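Local coordinates for Cd1 (Flavonifractor plautii, PDB 7D39), which probably works as an FMN-dependent ene-reductase that reduces flavones and flavonols in the first step of their breakdown by gut bacteria, at residues A157-L162 and C233-L238; V215-H220 and F251-E256. One frame throughout, in Å; residues are numbered along the deposited sequence.

Contact 1 of 2, residues A157-L162 and C233-L238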
loop_
_atom_site.group_PDB
_atom_site.type_symbol
_atom_site.label_atom_id
_atom_site.label_comp_id
_atom_site.label_asym_id
_atom_site.label_seq_id
_atom_site.Cartn_x
_atom_site.Cartn_y
_atom_site.Cartn_z
ATOM N N ALA A 157 0.753 4.143 -3.590
ATOM C CA ALA A 157 1.630 3.867 -2.462
ATOM C C ALA A 157 0.810 3.643 -1.199
ATOM O O ALA A 157 1.005 2.661 -0.475
ATOM C CB ALA A 157 2.626 5.012 -2.271
ATOM N N GLY A 158 -0.128 4.543 -0.933
ATOM C CA GLY A 158 -0.977 4.380 0.228
ATOM C C GLY A 158 -1.722 3.059 0.234
ATOM O O GLY A 158 -1.962 2.487 1.294
HETATM N N MSE A 159 -2.125 2.591 -0.915
HETATM C CA MSE A 159 -2.757 1.319 -1.015
HETATM C C MSE A 159 -1.965 0.188 -0.380
HETATM O O MSE A 159 -2.558 -0.611 0.274
HETATM C CB MSE A 159 -3.107 1.056 -2.456
HETATM C CG MSE A 159 -4.335 0.198 -2.504
HETATM SE SE MSE A 159 -5.997 0.996 -1.811
HETATM C CE MSE A 159 -6.187 2.407 -3.038
ATOM N N LEU A 160 -0.665 0.112 -0.591
ATOM C CA LEU A 160 0.169 -0.942 -0.024
ATOM C C LEU A 160 0.141 -0.901 1.503
ATOM O O LEU A 160 0.014 -1.943 2.158
ATOM C CB LEU A 160 1.595 -0.823 -0.555
ATOM C CG LEU A 160 2.579 -1.810 0.086
ATOM C CD1 LEU A 160 2.128 -3.239 -0.216
ATOM C CD2 LEU A 160 4.001 -1.604 -0.402
ATOM N N ALA A 161 0.243 0.297 2.083
ATOM C CA ALA A 161 0.210 0.447 3.537
ATOM C C ALA A 161 -1.169 0.152 4.109
ATOM O O ALA A 161 -1.279 -0.301 5.256
ATOM C CB ALA A 161 0.629 1.862 3.938
ATOM N N LEU A 162 -2.220 0.404 3.325
ATOM C CA LEU A 162 -3.587 0.312 3.830
ATOM C C LEU A 162 -3.927 -1.094 4.296
ATOM O O LEU A 162 -4.648 -1.270 5.284
ATOM C CB LEU A 162 -4.569 0.760 2.748
ATOM C CG LEU A 162 -6.054 0.644 3.063
ATOM C CD1 LEU A 162 -6.808 1.691 2.275
ATOM C CD2 LEU A 162 -6.558 -0.740 2.703
ATOM N N CYS A 233 -13.317 9.134 -1.504
ATOM C CA CYS A 233 -11.906 9.125 -1.415
ATOM C C CYS A 233 -11.323 7.850 -1.997
ATOM O O CYS A 233 -11.759 6.794 -1.687
ATOM C CB CYS A 233 -11.474 9.245 -0.008
ATOM S SG CYS A 233 -9.719 9.346 -0.077
ATOM N N CYS A 234 -10.337 7.980 -2.854
ATOM C CA CYS A 234 -9.827 6.804 -3.558
ATOM C C CYS A 234 -8.896 5.946 -2.704
ATOM O O CYS A 234 -8.675 4.780 -3.035
ATOM C CB CYS A 234 -9.111 7.227 -4.832
ATOM S SG CYS A 234 -10.236 7.676 -6.132
ATOM N N LEU A 235 -8.363 6.472 -1.609
ATOM C CA LEU A 235 -7.508 5.678 -0.715
ATOM C C LEU A 235 -8.355 5.014 0.366
ATOM O O LEU A 235 -8.445 3.789 0.429
ATOM C CB LEU A 235 -6.418 6.555 -0.090
ATOM C CG LEU A 235 -5.448 5.835 0.854
ATOM C CD1 LEU A 235 -4.856 4.588 0.188
ATOM C CD2 LEU A 235 -4.327 6.776 1.308
ATOM N N CYS A 236 -8.980 5.823 1.223
ATOM C CA CYS A 236 -9.616 5.324 2.432
ATOM C C CYS A 236 -11.105 5.017 2.257
ATOM O O CYS A 236 -11.704 4.388 3.134
ATOM C CB CYS A 236 -9.384 6.332 3.569
ATOM S SG CYS A 236 -10.322 7.900 3.575
ATOM N N GLY A 237 -11.717 5.422 1.149
ATOM C CA GLY A 237 -13.067 5.003 0.854
ATOM C C GLY A 237 -14.159 5.754 1.574
ATOM O O GLY A 237 -15.337 5.422 1.385
ATOM N N LEU A 238 -13.817 6.740 2.403
ATOM C CA LEU A 238 -14.835 7.588 2.998
ATOM C C LEU A 238 -15.689 8.204 1.900
ATOM O O LEU A 238 -15.180 8.608 0.852
ATOM C CB LEU A 238 -14.191 8.679 3.852
ATOM C CG LEU A 238 -13.655 8.234 5.213
ATOM C CD1 LEU A 238 -12.721 9.265 5.801
ATOM C CD2 LEU A 238 -14.800 7.967 6.173
#
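Gly158 presents bare backbone to the side chain of Leu235, whose CD1 rests 3.5 Å from the Gly158 carbonyl carbon C. Glycine suits this place because a CB would point at the 233-238 turn and come within 2.8 Å of CD2 of Leu235. CG of Leu235 is anti to the backbone N (chi1 -179°), and its CD1 also reaches the next amide, 3.6 Å from N of Met159.

Met159, modelled as selenomethionine, bends at both chi2 (65°) and chi3 (63°), a fold that suits a flexible, unbranched chain. Its terminal CE comes to 3.4 Å from the carbonyl O of Cys234 and 4.1 Å from CD1 of Leu235. One turn further on, Leu162 approaches the leucine from another direction: its CD1 is 3.2 Å from O of Leu235 and 4.1 Å from CD1 of the same residue. Leu235 thus has the methyl ends of Met159 and Leu162 beside it as well as the helix backbone, and each of the two side chains slides past it in the opposite sense. No hydrogen bond joins the segments, so the contact depends on apolar packing with methyl groups set against carbonyl oxygens.

The other side of the helix belongs to the flavodoxin-like core. Ala157 and Ala161, small enough for close approach, pack on strands 138-144 and 167-174, while Leu160 fits against helix 96-109. Helix 153-162 therefore lies between the parallel sheet and the cysteine-bearing turn of the later antiparallel sheet.

Contact 2 of 2, residues V215-H220 and F251-E256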
loop_
_atom_site.group_PDB
_atom_site.type_symbol
_atom_site.label_atom_id
_atom_site.label_comp_id
_atom_site.label_asym_id
_atom_site.label_seq_id
_atom_site.Cartn_x
_atom_site.Cartn_y
_atom_site.Cartn_z
ATOM N N VAL A 215 -6.326 16.517 0.742
ATOM C CA VAL A 215 -7.705 16.994 0.790
ATOM C C VAL A 215 -8.535 16.186 1.784
ATOM O O VAL A 215 -9.253 16.752 2.605
ATOM C CB VAL A 215 -8.351 16.981 -0.615
ATOM C CG1 VAL A 215 -9.858 17.210 -0.520
ATOM C CG2 VAL A 215 -7.718 18.029 -1.520
ATOM N N CYS A 216 -8.460 14.847 1.711
ATOM C CA CYS A 216 -9.111 13.974 2.685
ATOM C C CYS A 216 -8.461 14.213 4.041
ATOM O O CYS A 216 -7.268 13.938 4.217
ATOM C CB CYS A 216 -9.006 12.491 2.277
ATOM S SG CYS A 216 -9.644 11.253 3.472
ATOM N N PRO A 217 -9.198 14.733 5.018
ATOM C CA PRO A 217 -8.594 14.972 6.336
ATOM C C PRO A 217 -8.195 13.692 7.040
ATOM O O PRO A 217 -7.373 13.726 7.964
ATOM C CB PRO A 217 -9.699 15.708 7.105
ATOM C CG PRO A 217 -10.730 16.098 6.066
ATOM C CD PRO A 217 -10.621 15.099 4.973
ATOM N N HIS A 218 -8.724 12.568 6.627
ATOM C CA HIS A 218 -8.420 11.308 7.263
ATOM C C HIS A 218 -7.312 10.545 6.525
ATOM O O HIS A 218 -6.370 10.154 7.134
ATOM C CB HIS A 218 -9.705 10.503 7.371
ATOM C CG HIS A 218 -9.515 9.098 7.808
ATOM N ND1 HIS A 218 -9.302 8.749 9.113
ATOM C CD2 HIS A 218 -9.496 7.949 7.105
ATOM C CE1 HIS A 218 -9.168 7.444 9.201
ATOM N NE2 HIS A 218 -9.281 6.937 7.995
ATOM N N CYS A 219 -7.465 10.410 5.205
ATOM C CA CYS A 219 -6.580 9.689 4.237
ATOM C C CYS A 219 -5.266 10.520 3.987
ATOM O O CYS A 219 -4.193 9.985 3.987
ATOM C CB CYS A 219 -7.325 9.234 2.885
ATOM S SG CYS A 219 -9.165 9.310 2.516
ATOM N N HIS A 220 -5.408 11.827 3.835
ATOM C CA HIS A 220 -4.494 12.821 3.236
ATOM C C HIS A 220 -4.370 12.792 1.739
ATOM O O HIS A 220 -3.647 13.538 1.166
ATOM C CB HIS A 220 -3.120 12.984 3.898
ATOM C CG HIS A 220 -3.182 13.168 5.365
ATOM N ND1 HIS A 220 -2.677 12.251 6.244
ATOM C CD2 HIS A 220 -3.704 14.158 6.115
ATOM C CE1 HIS A 220 -2.888 12.665 7.472
ATOM N NE2 HIS A 220 -3.508 13.819 7.417
ATOM N N PHE A 251 -12.835 18.393 1.841
ATOM C CA PHE A 251 -13.602 17.148 1.822
ATOM C C PHE A 251 -14.270 16.927 3.171
ATOM O O PHE A 251 -13.585 16.840 4.194
ATOM C CB PHE A 251 -12.690 15.967 1.456
ATOM C CG PHE A 251 -13.390 14.638 1.392
ATOM C CD1 PHE A 251 -14.391 14.409 0.465
ATOM C CD2 PHE A 251 -13.024 13.611 2.243
ATOM C CE1 PHE A 251 -15.030 13.181 0.400
ATOM C CE2 PHE A 251 -13.660 12.380 2.184
ATOM C CZ PHE A 251 -14.665 12.169 1.258
ATOM N N THR A 252 -15.601 16.823 3.171
ATOM C CA THR A 252 -16.363 16.558 4.384
ATOM C C THR A 252 -17.121 15.240 4.261
ATOM O O THR A 252 -17.397 14.754 3.162
ATOM C CB THR A 252 -17.352 17.690 4.700
ATOM O OG1 THR A 252 -18.193 17.933 3.564
ATOM C CG2 THR A 252 -16.604 18.971 5.063
ATOM N N PHE A 253 -17.473 14.677 5.412
ATOM C CA PHE A 253 -18.149 13.388 5.467
ATOM C C PHE A 253 -18.815 13.250 6.826
ATOM O O PHE A 253 -18.351 13.836 7.814
ATOM C CB PHE A 253 -17.169 12.232 5.234
ATOM C CG PHE A 253 -16.009 12.227 6.181
ATOM C CD1 PHE A 253 -16.072 11.520 7.367
ATOM C CD2 PHE A 253 -14.856 12.936 5.883
ATOM C CE1 PHE A 253 -15.007 11.512 8.234
ATOM C CE2 PHE A 253 -13.781 12.932 6.744
ATOM C CZ PHE A 253 -13.856 12.221 7.920
ATOM N N PRO A 254 -19.938 12.582 6.853
ATOM C CA PRO A 254 -20.645 12.343 8.092
ATOM C C PRO A 254 -19.733 11.547 8.922
ATOM O O PRO A 254 -19.235 10.556 8.483
ATOM C CB PRO A 254 -21.813 11.490 7.665
ATOM C CG PRO A 254 -21.448 10.950 6.354
ATOM C CD PRO A 254 -20.637 12.005 5.713
ATOM N N ALA A 255 -19.635 11.861 10.191
ATOM C CA ALA A 255 -18.653 11.240 11.068
ATOM C C ALA A 255 -18.819 9.751 11.258
ATOM O O ALA A 255 -17.945 9.057 11.661
ATOM C CB ALA A 255 -18.696 11.900 12.416
ATOM N N GLU A 256 -20.006 9.291 11.034
ATOM C CA GLU A 256 -20.295 7.867 11.161
ATOM C C GLU A 256 -19.588 7.051 10.081
ATOM O O GLU A 256 -19.309 5.863 10.282
ATOM C CB GLU A 256 -21.810 7.643 11.118
ATOM C CG GLU A 256 -22.245 6.198 11.304
ATOM C CD GLU A 256 -22.223 5.409 10.007
ATOM O OE1 GLU A 256 -22.282 4.158 10.061
ATOM O OE2 GLU A 256 -22.140 6.046 8.931
HETATM O O HOH W 1 -10.369 19.320 3.537
#
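Phe251 carries most of this contact, receiving Val215, Cys216 and Pro217 in turn. In the tight part, CG1 of Val215 crosses to within 3.7 Å of CB of Phe251. Next to it CA of Cys216 lies 4.0 Å from CD2 of the Phe251 ring, while the Cys216 sulfur makes an oblique sulfur-aromatic approach, 5.3 Å from SG to the ring centroid. Cys216 and Phe251 are buried; the flat ring takes the Cys216 main chain and CD of Pro217 beside CD2, and Ile242 and Phe224 pack on it too. Pro217, though exposed, still presses on the strand: its compact ring crosses Phe251 at about a right angle, with CG of Pro217 3.5 Å from O of Phe251.

The looser part lies beyond. CD of Pro217 meets the edge of the Phe253 ring, 4.2 Å from CE2, and no direct hydrogen bond spans the segments. Instead a water accepts from N of Phe251 and donates to O of Val215, 3.0 Å from that oxygen.

The turn Cys216-Pro217-His218-Cys219 faces a second Cys-X-X-Cys pair, Cys233 and Cys236. Two such turns beside a small antiparallel sheet are reminiscent of a zinc ribbon, although no metal is modelled and the sulfur bonding is doubtful.

Contacts 1 and 2 have centres 12 Å apart and meet at the cysteines. Their segments alternate along the chain: 157-162, 215-220, 233-238, 251-256. Contact 1 joins the flavodoxin-like domain to the 233-238 turn between strands 230-233 and 239-245; contact 2 closes the 215-220 turn onto edge strand 248-252 of the same four-stranded antiparallel sheet. The turns come together where Cys236 SG lies 2.1 Å from Cys219 SG, and CD1 of Leu238 packs on CB of His218. Cys219 is modelled as bonded to three cysteines, which one sulfur cannot satisfy, so the bonding is doubtful. Contact 1, through Leu235, sets the small antiparallel sheet and its cysteine turns against the domain that carries FMN.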